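Local coordinates for protein luciferase-like monooxygenase (PDB 4US5) that probably acts as a flavin-utilising monooxygenase of the bacterial luciferase family, inserting oxygen from molecular oxygen into a substrate, at residues 95-98 / 104-107; 176-181 / 186-191; 198-203 / 280-285; 226-231 / 237-242. All coordinates share one frame; numbering follows the deposited sequence.

Overall arrangement
All four contacts belong to the TIM-barrel fold of the luciferase-like monooxygenases, and contacts 1, 2 and 4 each tie a helix to a strand of its parallel sheet. Those three are buried. Contact 1 is aliphatic with a sodium ion beside it, contact 2 combines a tyrosine hydroxyl bond with packing on small helix residues, and contact 4 rests on one cysteine sulfur. Contact 3 differs in place and chemistry: partly exposed, it fastens helix 199-209 to a loop through a salt bridge set over a tryptophan. Contacts 2 and 3 touch through Tyr190 and Ala202, whereas contacts 1 and 4 lie about 33 Å apart, centre to centre.

Contact 1 (95-98 / 104-107). With NA (sodium ion), chain P.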
loop_
_atom_site.group_PDB
_atom_site.type_symbol
_atom_site.label_atom_id
_atom_site.label_comp_id
_atom_site.label_asym_id
_atom_site.label_seq_id
_atom_site.Cartn_x
_atom_site.Cartn_y
_atom_site.Cartn_z
ATOM N N ARG B 95 3.105 -7.276 -6.682
ATOM C CA ARG B 95 2.758 -7.313 -8.091
ATOM C C ARG B 95 2.061 -6.020 -8.545
ATOM O O ARG B 95 2.255 -5.579 -9.673
ATOM C CB ARG B 95 1.879 -8.545 -8.426
ATOM C CG ARG B 95 2.634 -9.889 -8.395
ATOM C CD ARG B 95 2.157 -10.832 -9.479
ATOM N NE ARG B 95 2.674 -10.265 -10.693
ATOM C CZ ARG B 95 3.879 -10.521 -11.192
ATOM N NH1 ARG B 95 4.661 -11.465 -10.678
ATOM N NH2 ARG B 95 4.277 -9.845 -12.234
ATOM N N THR B 96 1.209 -5.472 -7.694
ATOM C CA THR B 96 0.536 -4.208 -8.002
ATOM C C THR B 96 1.583 -3.084 -8.113
ATOM O O THR B 96 1.599 -2.319 -9.085
ATOM C CB THR B 96 -0.553 -3.874 -6.926
ATOM O OG1 THR B 96 -1.467 -4.987 -6.792
ATOM C CG2 THR B 96 -1.306 -2.625 -7.306
ATOM N N LEU B 97 2.550 -3.058 -7.197
ATOM C CA LEU B 97 3.637 -2.093 -7.281
ATOM C C LEU B 97 4.418 -2.264 -8.563
ATOM O O LEU B 97 4.729 -1.288 -9.237
ATOM C CB LEU B 97 4.552 -2.193 -6.047
ATOM C CG LEU B 97 3.957 -1.649 -4.730
ATOM C CD1 LEU B 97 4.760 -2.102 -3.532
ATOM C CD2 LEU B 97 3.882 -0.141 -4.735
ATOM N N HIS B 98 4.730 -3.521 -8.894
ATOM C CA HIS B 98 5.486 -3.819 -10.118
ATOM C C HIS B 98 4.705 -3.371 -11.353
ATOM O O HIS B 98 5.296 -2.877 -12.307
ATOM C CB HIS B 98 5.819 -5.307 -10.155
ATOM C CG HIS B 98 6.389 -5.780 -11.450
ATOM N ND1 HIS B 98 7.688 -5.517 -11.821
ATOM C CD2 HIS B 98 5.867 -6.572 -12.421
ATOM C CE1 HIS B 98 7.935 -6.103 -12.982
ATOM N NE2 HIS B 98 6.835 -6.733 -13.379
ATOM N N ARG B 104 11.177 -1.870 -11.109
ATOM C CA ARG B 104 11.836 -0.988 -10.153
ATOM C C ARG B 104 11.702 -1.423 -8.680
ATOM O O ARG B 104 12.276 -0.755 -7.786
ATOM C CB ARG B 104 11.318 0.415 -10.286
ATOM C CG ARG B 104 11.703 1.092 -11.605
ATOM C CD ARG B 104 11.201 2.517 -11.625
ATOM N NE ARG B 104 11.835 3.307 -10.601
ATOM C CZ ARG B 104 11.264 4.318 -9.963
ATOM N NH1 ARG B 104 9.999 4.674 -10.209
ATOM N NH2 ARG B 104 11.937 4.962 -9.033
ATOM N N ILE B 105 10.947 -2.477 -8.413
ATOM C CA ILE B 105 10.482 -2.755 -7.042
ATOM C C ILE B 105 11.273 -3.901 -6.412
ATOM O O ILE B 105 11.433 -4.983 -7.008
ATOM C CB ILE B 105 8.968 -3.075 -7.002
ATOM C CG1 ILE B 105 8.148 -1.919 -7.554
ATOM C CG2 ILE B 105 8.521 -3.457 -5.599
ATOM C CD1 ILE B 105 8.315 -0.572 -6.865
ATOM N N ASP B 106 11.758 -3.660 -5.200
ATOM C CA ASP B 106 12.370 -4.680 -4.367
ATOM C C ASP B 106 11.366 -5.131 -3.296
ATOM O O ASP B 106 10.778 -4.313 -2.602
ATOM C CB ASP B 106 13.601 -4.111 -3.635
ATOM C CG ASP B 106 14.733 -3.801 -4.546
ATOM O OD1 ASP B 106 14.782 -4.350 -5.695
ATOM O OD2 ASP B 106 15.631 -3.019 -4.125
ATOM N N LEU B 107 11.232 -6.442 -3.129
ATOM C CA LEU B 107 10.522 -7.006 -2.038
ATOM C C LEU B 107 11.517 -7.612 -1.041
ATOM O O LEU B 107 11.828 -8.818 -1.105
ATOM C CB LEU B 107 9.539 -8.056 -2.545
ATOM C CG LEU B 107 8.697 -8.838 -1.553
ATOM C CD1 LEU B 107 8.138 -7.974 -0.433
ATOM C CD2 LEU B 107 7.550 -9.533 -2.284
HETATM NA NA NA P . 9.712 -4.663 -10.009
HETATM O O HOH W 1 12.340 -5.805 -10.419
#
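Ile105 sets its CG1 branch against the backbone end of Leu97, with Leu97 CB 3.9 Å from Ile105 CG1 and Leu97 O equally near that carbon. The first torsion of Ile105 (chi1 -59°) turns CG1 anti to the carbonyl carbon, which points it at the last turn of helix 87-100. Leu97 meets it through CB, and also packs on Ile61 of the second subunit. His98 turns another way: with CG anti to the backbone N (chi1 170°), its imidazole stands beside the isoleucine and not on it. With an alanine here, the loss of CG1 from Ile105 would probably open a gap against Leu97 CB and lessen the apolar join between helix 87-100 and strand 105-110, two members of a beta-alpha-beta unit. His98 NE2 is hydrogen-bonded to Pro163 O, consistent with a proton on NE2 that leaves ND1 to face the sodium ion. His98 ND1 and a water both stand 2.9 Å from the ion, long for sodium. Ile105 joins the site through its backbone N, 3.0 Å from the ion with its N-H side turned toward it, an unfavourable approach to a cation. The coordination is therefore probably weak, and the identity of the ion uncertain.

Contact 2 (176-181 / 186-191)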
loop_
_atom_site.group_PDB
_atom_site.type_symbol
_atom_site.label_atom_id
_atom_site.label_comp_id
_atom_site.label_asym_id
_atom_site.label_seq_id
_atom_site.Cartn_x
_atom_site.Cartn_y
_atom_site.Cartn_z
ATOM N N SER B 176 22.253 -17.490 11.177
ATOM C CA SER B 176 21.207 -18.370 10.696
ATOM C C SER B 176 20.493 -17.816 9.447
ATOM O O SER B 176 20.217 -18.544 8.489
ATOM C CB SER B 176 20.242 -18.617 11.879
ATOM O OG SER B 176 18.910 -18.241 11.655
ATOM N N SER B 177 20.228 -16.514 9.431
ATOM C CA SER B 177 19.553 -15.916 8.264
ATOM C C SER B 177 20.432 -15.984 7.042
ATOM O O SER B 177 19.956 -16.151 5.930
ATOM C CB SER B 177 19.137 -14.438 8.582
ATOM O OG SER B 177 20.268 -13.640 8.871
ATOM N N ALA B 178 21.730 -15.801 7.248
ATOM C CA ALA B 178 22.677 -15.826 6.179
ATOM C C ALA B 178 22.735 -17.255 5.554
ATOM O O ALA B 178 22.870 -17.392 4.351
ATOM C CB ALA B 178 24.052 -15.397 6.686
ATOM N N GLU B 179 22.650 -18.282 6.409
ATOM C CA GLU B 179 22.559 -19.691 5.953
ATOM C C GLU B 179 21.323 -19.918 5.126
ATOM O O GLU B 179 21.361 -20.571 4.095
ATOM C CB GLU B 179 22.559 -20.651 7.161
ATOM C CG GLU B 179 23.929 -20.792 7.803
ATOM C CD GLU B 179 23.911 -21.436 9.199
ATOM O OE1 GLU B 179 22.822 -21.743 9.743
ATOM O OE2 GLU B 179 25.017 -21.619 9.764
ATOM N N ALA B 180 20.205 -19.349 5.570
ATOM C CA ALA B 180 18.941 -19.499 4.841
ATOM C C ALA B 180 18.981 -18.805 3.484
ATOM O O ALA B 180 18.609 -19.387 2.471
ATOM C CB ALA B 180 17.783 -18.988 5.675
ATOM N N ALA B 181 19.509 -17.576 3.454
ATOM C CA ALA B 181 19.637 -16.855 2.212
ATOM C C ALA B 181 20.532 -17.591 1.247
ATOM O O ALA B 181 20.267 -17.652 0.039
ATOM C CB ALA B 181 20.195 -15.458 2.466
ATOM N N LEU B 186 19.179 -16.468 -2.417
ATOM C CA LEU B 186 18.616 -15.122 -2.403
ATOM C C LEU B 186 19.647 -14.049 -2.191
ATOM O O LEU B 186 20.593 -14.246 -1.418
ATOM C CB LEU B 186 17.589 -15.019 -1.292
ATOM C CG LEU B 186 16.310 -15.763 -1.579
ATOM C CD1 LEU B 186 15.478 -15.827 -0.313
ATOM C CD2 LEU B 186 15.536 -15.124 -2.718
ATOM N N PRO B 187 19.419 -12.863 -2.788
ATOM C CA PRO B 187 20.171 -11.694 -2.402
ATOM C C PRO B 187 19.930 -11.437 -0.900
ATOM O O PRO B 187 18.858 -11.734 -0.399
ATOM C CB PRO B 187 19.566 -10.581 -3.269
ATOM C CG PRO B 187 18.945 -11.278 -4.428
ATOM C CD PRO B 187 18.471 -12.580 -3.886
ATOM N N TYR B 188 20.945 -10.916 -0.208
ATOM C CA TYR B 188 20.954 -10.876 1.216
ATOM C C TYR B 188 21.475 -9.550 1.714
ATOM O O TYR B 188 22.498 -9.098 1.259
ATOM C CB TYR B 188 21.854 -11.997 1.746
ATOM C CG TYR B 188 21.937 -12.103 3.236
ATOM C CD1 TYR B 188 20.829 -12.343 3.992
ATOM C CD2 TYR B 188 23.177 -12.026 3.895
ATOM C CE1 TYR B 188 20.916 -12.497 5.376
ATOM C CE2 TYR B 188 23.276 -12.141 5.279
ATOM C CZ TYR B 188 22.151 -12.395 6.012
ATOM O OH TYR B 188 22.230 -12.556 7.370
ATOM N N ALA B 189 20.760 -8.953 2.668
ATOM C CA ALA B 189 21.208 -7.727 3.296
ATOM C C ALA B 189 21.362 -7.960 4.786
ATOM O O ALA B 189 20.400 -8.289 5.481
ATOM C CB ALA B 189 20.219 -6.620 3.029
ATOM N N TYR B 190 22.584 -7.808 5.280
ATOM C CA TYR B 190 22.887 -8.013 6.701
ATOM C C TYR B 190 22.908 -6.723 7.478
ATOM O O TYR B 190 23.659 -5.790 7.150
ATOM C CB TYR B 190 24.251 -8.704 6.896
ATOM C CG TYR B 190 24.519 -9.102 8.334
ATOM C CD1 TYR B 190 24.055 -10.289 8.836
ATOM C CD2 TYR B 190 25.241 -8.274 9.184
ATOM C CE1 TYR B 190 24.305 -10.659 10.162
ATOM C CE2 TYR B 190 25.492 -8.624 10.503
ATOM C CZ TYR B 190 24.992 -9.827 10.991
ATOM O OH TYR B 190 25.232 -10.183 12.299
ATOM N N ALA B 191 22.160 -6.696 8.569
ATOM C CA ALA B 191 22.123 -5.531 9.462
ATOM C C ALA B 191 23.269 -5.492 10.472
ATOM O O ALA B 191 23.100 -5.846 11.643
ATOM C CB ALA B 191 20.764 -5.449 10.184
#
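Helix 176-181 and strand 188-191 run almost exactly antiparallel, their axes 175° apart and 9.3 Å from each other at closest, and the connection is closed by a nearly straight backbone bond from Leu186 N to Ala181 O (2.9 Å, 168°). Tyr188 carries the side-chain part. Its CG is anti to the backbone N (chi1 -179°), which extends the ring from the strand alongside the helix. At the far end its hydroxyl donates to Ser177 OG, 2.7 Å from Tyr188 OH, and the serine oxygen lies at the ring edge, in its plane. Ser177 OG is also hydrogen-bonded to Ser174 O, so the tyrosine joins a short polar chain at the start of the helix. One ring face is covered by Ala178, whose CA makes a CH-pi contact 4.0 Å from the Tyr188 ring centroid, while Ala178 CB comes 3.6 Å from Tyr188 CZ. Nearer the strand, Ala181 CB packs obliquely against Tyr188 CD1 at 3.5 Å. A leucine in place of Tyr188 would probably leave Ser177 OG without its donor and Ala178 without an aromatic face to lie on. The unit is a beta-alpha-beta crossover from strand 167-172 through helix 175-184 to strand 188-191; Ala181 also rests on Leu170 of the first strand, and Tyr206 of helix 199-209 meets the Tyr188 ring.

Contact 3 (198-203 / 280-285)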
loop_
_atom_site.group_PDB
_atom_site.type_symbol
_atom_site.label_atom_id
_atom_site.label_comp_id
_atom_site.label_asym_id
_atom_site.label_seq_id
_atom_site.Cartn_x
_atom_site.Cartn_y
_atom_site.Cartn_z
ATOM N N PHE B 198 28.477 -10.428 14.776
ATOM C CA PHE B 198 28.540 -11.526 13.817
ATOM C C PHE B 198 28.625 -11.129 12.346
ATOM O O PHE B 198 28.485 -11.964 11.468
ATOM C CB PHE B 198 27.328 -12.442 14.029
ATOM C CG PHE B 198 27.285 -13.084 15.406
ATOM C CD1 PHE B 198 28.330 -13.875 15.838
ATOM C CD2 PHE B 198 26.171 -12.962 16.214
ATOM C CE1 PHE B 198 28.299 -14.483 17.084
ATOM C CE2 PHE B 198 26.123 -13.578 17.464
ATOM C CZ PHE B 198 27.197 -14.338 17.897
ATOM N N THR B 199 28.864 -9.851 12.075
ATOM C CA THR B 199 28.872 -9.377 10.701
ATOM C C THR B 199 29.829 -10.152 9.805
ATOM O O THR B 199 29.447 -10.651 8.749
ATOM C CB THR B 199 29.239 -7.878 10.658
ATOM O OG1 THR B 199 28.332 -7.153 11.509
ATOM C CG2 THR B 199 29.146 -7.341 9.227
ATOM N N ARG B 200 31.090 -10.242 10.213
ATOM C CA ARG B 200 32.072 -10.941 9.403
ATOM C C ARG B 200 31.685 -12.398 9.167
ATOM O O ARG B 200 31.689 -12.876 8.019
ATOM C CB ARG B 200 33.463 -10.827 10.042
ATOM C CG ARG B 200 34.541 -11.565 9.253
ATOM C CD ARG B 200 35.870 -11.417 9.934
ATOM N NE ARG B 200 36.459 -10.077 9.794
ATOM C CZ ARG B 200 37.133 -9.649 8.738
ATOM N NH1 ARG B 200 37.270 -10.399 7.665
ATOM N NH2 ARG B 200 37.673 -8.457 8.743
ATOM N N GLU B 201 31.307 -13.095 10.212
ATOM C CA GLU B 201 30.933 -14.511 10.086
ATOM C C GLU B 201 29.719 -14.698 9.195
ATOM O O GLU B 201 29.686 -15.606 8.344
ATOM C CB GLU B 201 30.679 -15.159 11.463
ATOM C CG GLU B 201 30.280 -16.624 11.390
ATOM C CD GLU B 201 29.946 -17.267 12.730
ATOM O OE1 GLU B 201 30.134 -16.639 13.791
ATOM O OE2 GLU B 201 29.496 -18.424 12.717
ATOM N N ALA B 202 28.700 -13.865 9.398
ATOM C CA ALA B 202 27.474 -13.957 8.623
ATOM C C ALA B 202 27.717 -13.757 7.140
ATOM O O ALA B 202 27.240 -14.543 6.338
ATOM C CB ALA B 202 26.427 -12.967 9.139
HETATM N N MSE B 203 28.476 -12.736 6.779
HETATM C CA MSE B 203 28.733 -12.434 5.399
HETATM C C MSE B 203 29.643 -13.503 4.779
HETATM O O MSE B 203 29.478 -13.869 3.620
HETATM C CB MSE B 203 29.274 -11.028 5.244
HETATM C CG MSE B 203 28.235 -9.980 5.731
HETATM SE SE MSE B 203 26.806 -9.774 4.379
HETATM C CE MSE B 203 27.652 -8.362 3.310
ATOM N N SER B 280 32.047 -3.350 22.443
ATOM C CA SER B 280 33.170 -3.380 21.531
ATOM C C SER B 280 33.073 -4.536 20.533
ATOM O O SER B 280 32.866 -5.678 20.897
ATOM C CB SER B 280 34.479 -3.494 22.332
ATOM O OG SER B 280 35.481 -2.697 21.748
ATOM N N PHE B 281 33.236 -4.212 19.264
ATOM C CA PHE B 281 33.172 -5.188 18.201
ATOM C C PHE B 281 34.350 -4.926 17.273
ATOM O O PHE B 281 35.052 -3.935 17.399
ATOM C CB PHE B 281 31.846 -5.053 17.434
ATOM C CG PHE B 281 30.633 -5.024 18.327
ATOM C CD1 PHE B 281 30.176 -6.187 18.932
ATOM C CD2 PHE B 281 30.003 -3.814 18.633
ATOM C CE1 PHE B 281 29.088 -6.171 19.781
ATOM C CE2 PHE B 281 28.894 -3.800 19.463
ATOM C CZ PHE B 281 28.427 -4.981 20.027
ATOM N N GLU B 282 34.519 -5.787 16.291
ATOM C CA GLU B 282 35.545 -5.558 15.295
ATOM C C GLU B 282 35.352 -4.173 14.640
ATOM O O GLU B 282 36.294 -3.392 14.496
ATOM C CB GLU B 282 35.520 -6.655 14.247
ATOM C CG GLU B 282 36.540 -6.389 13.149
ATOM C CD GLU B 282 36.638 -7.473 12.116
ATOM O OE1 GLU B 282 35.752 -8.363 12.055
ATOM O OE2 GLU B 282 37.585 -7.380 11.331
ATOM N N TRP B 283 34.122 -3.893 14.219
ATOM C CA TRP B 283 33.783 -2.643 13.587
ATOM C C TRP B 283 32.792 -1.894 14.461
ATOM O O TRP B 283 31.958 -2.516 15.117
ATOM C CB TRP B 283 33.189 -2.881 12.198
ATOM C CG TRP B 283 34.116 -3.573 11.265
ATOM C CD1 TRP B 283 35.381 -3.197 10.945
ATOM C CD2 TRP B 283 33.837 -4.743 10.504
ATOM N NE1 TRP B 283 35.922 -4.053 10.046
ATOM C CE2 TRP B 283 34.987 -5.015 9.740
ATOM C CE3 TRP B 283 32.730 -5.582 10.370
ATOM C CZ2 TRP B 283 35.064 -6.102 8.863
ATOM C CZ3 TRP B 283 32.807 -6.636 9.470
ATOM C CH2 TRP B 283 33.971 -6.886 8.744
ATOM N N PRO B 284 32.823 -0.548 14.417
ATOM C CA PRO B 284 31.870 0.172 15.275
ATOM C C PRO B 284 30.426 -0.174 14.886
ATOM O O PRO B 284 30.128 -0.295 13.697
ATOM C CB PRO B 284 32.187 1.652 15.004
ATOM C CG PRO B 284 33.018 1.687 13.773
ATOM C CD PRO B 284 33.641 0.344 13.590
ATOM N N ARG B 285 29.539 -0.259 15.860
ATOM C CA ARG B 285 28.147 -0.544 15.565
ATOM C C ARG B 285 27.557 0.522 14.614
ATOM O O ARG B 285 26.860 0.201 13.634
ATOM C CB ARG B 285 27.313 -0.585 16.830
ATOM C CG ARG B 285 25.854 -0.962 16.550
ATOM C CD ARG B 285 24.961 -0.719 17.723
ATOM N NE ARG B 285 25.196 -1.705 18.784
ATOM C CZ ARG B 285 24.659 -2.915 18.813
ATOM N NH1 ARG B 285 23.882 -3.331 17.845
ATOM N NH2 ARG B 285 24.938 -3.725 19.809
#
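Arg200 and Thr199, at the start of helix 199-209, meet Glu282 and Trp283 in the loop that leads into strand 286-289, joining two parts of the TIM-barrel fold some 80 residues apart in sequence. The ionic part is a side-on, two-nitrogen salt bridge. Arg200 NE donates to Glu282 OE1 at 2.9 Å with an angle of 168°, and Arg200 NH2 donates to Glu282 OE2 at 2.8 Å. Both oxygens are met on their syn sides and the two planes are only 24° apart, so guanidinium and carboxylate come edge to edge. An extended Glu282 chain and a bend of the arginine at its third torsion (chi3 -73°) bring the groups together; as both residues touch a crystal neighbour, their exact pose may owe something to the lattice. The indole lies against the same pair: the Glu282 carboxylate carbon CD stands 3.8 Å above one face of the Trp283 ring plane, displaced toward the rim, and Trp283 CH2 lies over a guanidinium face. The indole itself rests on Met301 and Ala304 of helix 291-305. The apolar part belongs to Thr199, whose OG1 turns to His192 while its methyl is left to meet the tryptophan: Thr199 CG2 reaches the edge of the indole, near its plane, 3.7 Å from Trp283 CZ3.

Contact 4 (226-231 / 237-242); sequences VVCCAE and QRVYAT
Cys228 and Val239 both carry a group anti to the backbone N, SG at chi1 -177° and CG1 at chi1 178°, and these two extended positions bring the sulfur of the strand onto the helix. The contact lies within a beta-alpha step of the TIM-barrel fold, where strand 221-229 is followed by helix 233-251 packed on its outside. Cys228 SG supplies every close approach from the strand. It lies 3.5 Å from Val239 CG1, and Val239 CB is 3.7 Å from the same sulfur, so SG lies alongside the branch rather than meeting its end alone. Tyr240 meets the sulfur through its backbone N and its CB, while its ring goes on to Tyr286 and Val288 of strand 286-289. No hydrogen bond crosses between the segments, and the join is van der Waals packing around one polarisable atom. Alternation along the strand sorts its side chains: Cys229, the next residue, points away from helix 233-251 and packs on Leu328 of helix 319-332. Val239 also touches Ile316 and Asp321, so the valine is shared between the strand and the C-terminal part of the barrel. At the centre, Cys228 SG is 3.9 Å from Tyr240 CB and 3.5 Å from Tyr240 N.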
loop_
_atom_site.group_PDB
_atom_site.type_symbol
_atom_site.label_atom_id
_atom_site.label_comp_id
_atom_site.label_asym_id
_atom_site.label_seq_id
_atom_site.Cartn_x
_atom_site.Cartn_y
_atom_site.Cartn_z
ATOM N N VAL B 226 24.364 1.905 9.929
ATOM C CA VAL B 226 24.089 3.244 10.353
ATOM C C VAL B 226 25.319 4.106 10.122
ATOM O O VAL B 226 26.476 3.725 10.469
ATOM C CB VAL B 226 23.697 3.295 11.833
ATOM C CG1 VAL B 226 23.749 4.700 12.372
ATOM C CG2 VAL B 226 22.330 2.723 12.032
ATOM N N VAL B 227 25.104 5.252 9.487
ATOM C CA VAL B 227 26.174 6.192 9.271
ATOM C C VAL B 227 25.722 7.569 9.690
ATOM O O VAL B 227 24.595 7.979 9.399
ATOM C CB VAL B 227 26.594 6.249 7.797
ATOM C CG1 VAL B 227 27.749 7.218 7.583
ATOM C CG2 VAL B 227 26.928 4.863 7.282
ATOM N N CYS B 228 26.608 8.273 10.380
ATOM C CA CYS B 228 26.397 9.657 10.744
ATOM C C CYS B 228 27.604 10.463 10.271
ATOM O O CYS B 228 28.680 10.437 10.895
ATOM C CB CYS B 228 26.227 9.743 12.265
ATOM S SG CYS B 228 25.876 11.390 12.870
ATOM N N CYS B 229 27.455 11.104 9.109
ATOM C CA CYS B 229 28.547 11.798 8.438
ATOM C C CYS B 229 28.305 13.324 8.442
ATOM O O CYS B 229 27.172 13.798 8.256
ATOM C CB CYS B 229 28.707 11.282 7.023
ATOM S SG CYS B 229 30.061 12.041 6.106
ATOM N N ALA B 230 29.354 14.091 8.718
ATOM C CA ALA B 230 29.290 15.556 8.629
ATOM C C ALA B 230 30.657 16.030 8.163
ATOM O O ALA B 230 31.556 15.223 7.997
ATOM C CB ALA B 230 28.959 16.170 9.949
ATOM N N GLU B 231 30.773 17.323 7.882
ATOM C CA GLU B 231 31.967 17.828 7.203
ATOM C C GLU B 231 33.230 17.559 8.017
ATOM O O GLU B 231 34.266 17.342 7.449
ATOM C CB GLU B 231 31.809 19.301 6.874
ATOM C CG GLU B 231 32.882 19.824 5.923
ATOM C CD GLU B 231 32.716 19.320 4.475
ATOM O OE1 GLU B 231 31.791 19.832 3.787
ATOM O OE2 GLU B 231 33.508 18.430 4.014
ATOM N N GLN B 237 30.280 14.180 15.460
ATOM C CA GLN B 237 30.032 13.730 16.846
ATOM C C GLN B 237 28.840 14.428 17.451
ATOM O O GLN B 237 28.073 13.826 18.197
ATOM C CB GLN B 237 31.261 13.955 17.742
ATOM C CG GLN B 237 32.387 12.954 17.486
ATOM C CD GLN B 237 31.967 11.524 17.743
ATOM O OE1 GLN B 237 31.287 11.225 18.732
ATOM N NE2 GLN B 237 32.354 10.647 16.867
ATOM N N ARG B 238 28.668 15.704 17.129
ATOM C CA ARG B 238 27.516 16.454 17.595
ATOM C C ARG B 238 26.201 15.814 17.059
ATOM O O ARG B 238 25.272 15.552 17.827
ATOM C CB ARG B 238 27.589 17.904 17.148
ATOM C CG ARG B 238 26.341 18.733 17.440
ATOM C CD ARG B 238 26.393 20.127 16.816
ATOM N NE ARG B 238 25.041 20.710 16.822
ATOM C CZ ARG B 238 24.112 20.541 15.886
ATOM N NH1 ARG B 238 24.377 19.917 14.747
ATOM N NH2 ARG B 238 22.915 21.083 16.061
ATOM N N VAL B 239 26.156 15.573 15.761
ATOM C CA VAL B 239 24.943 14.960 15.129
ATOM C C VAL B 239 24.684 13.534 15.733
ATOM O O VAL B 239 23.536 13.147 15.991
ATOM C CB VAL B 239 25.073 14.924 13.583
ATOM C CG1 VAL B 239 23.850 14.252 12.952
ATOM C CG2 VAL B 239 25.238 16.330 13.032
ATOM N N TYR B 240 25.758 12.804 16.031
ATOM C CA TYR B 240 25.689 11.454 16.598
ATOM C C TYR B 240 25.175 11.407 18.039
ATOM O O TYR B 240 24.685 10.392 18.481
ATOM C CB TYR B 240 27.107 10.839 16.556
ATOM C CG TYR B 240 27.243 9.452 17.075
ATOM C CD1 TYR B 240 26.394 8.424 16.654
ATOM C CD2 TYR B 240 28.300 9.120 17.939
ATOM C CE1 TYR B 240 26.554 7.125 17.112
ATOM C CE2 TYR B 240 28.484 7.809 18.374
ATOM C CZ TYR B 240 27.619 6.827 17.959
ATOM O OH TYR B 240 27.795 5.550 18.428
ATOM N N ALA B 241 25.268 12.518 18.750
ATOM C CA ALA B 241 24.858 12.569 20.145
ATOM C C ALA B 241 23.384 12.189 20.344
ATOM O O ALA B 241 23.022 11.562 21.334
ATOM C CB ALA B 241 25.134 13.949 20.711
ATOM N N THR B 242 22.534 12.584 19.400
ATOM C CA THR B 242 21.144 12.132 19.360
ATOM C C THR B 242 21.016 10.633 19.533
ATOM O O THR B 242 20.236 10.136 20.371
ATOM C CB THR B 242 20.513 12.544 18.008
ATOM O OG1 THR B 242 20.373 13.958 17.983
ATOM C CG2 THR B 242 19.163 11.870 17.743
#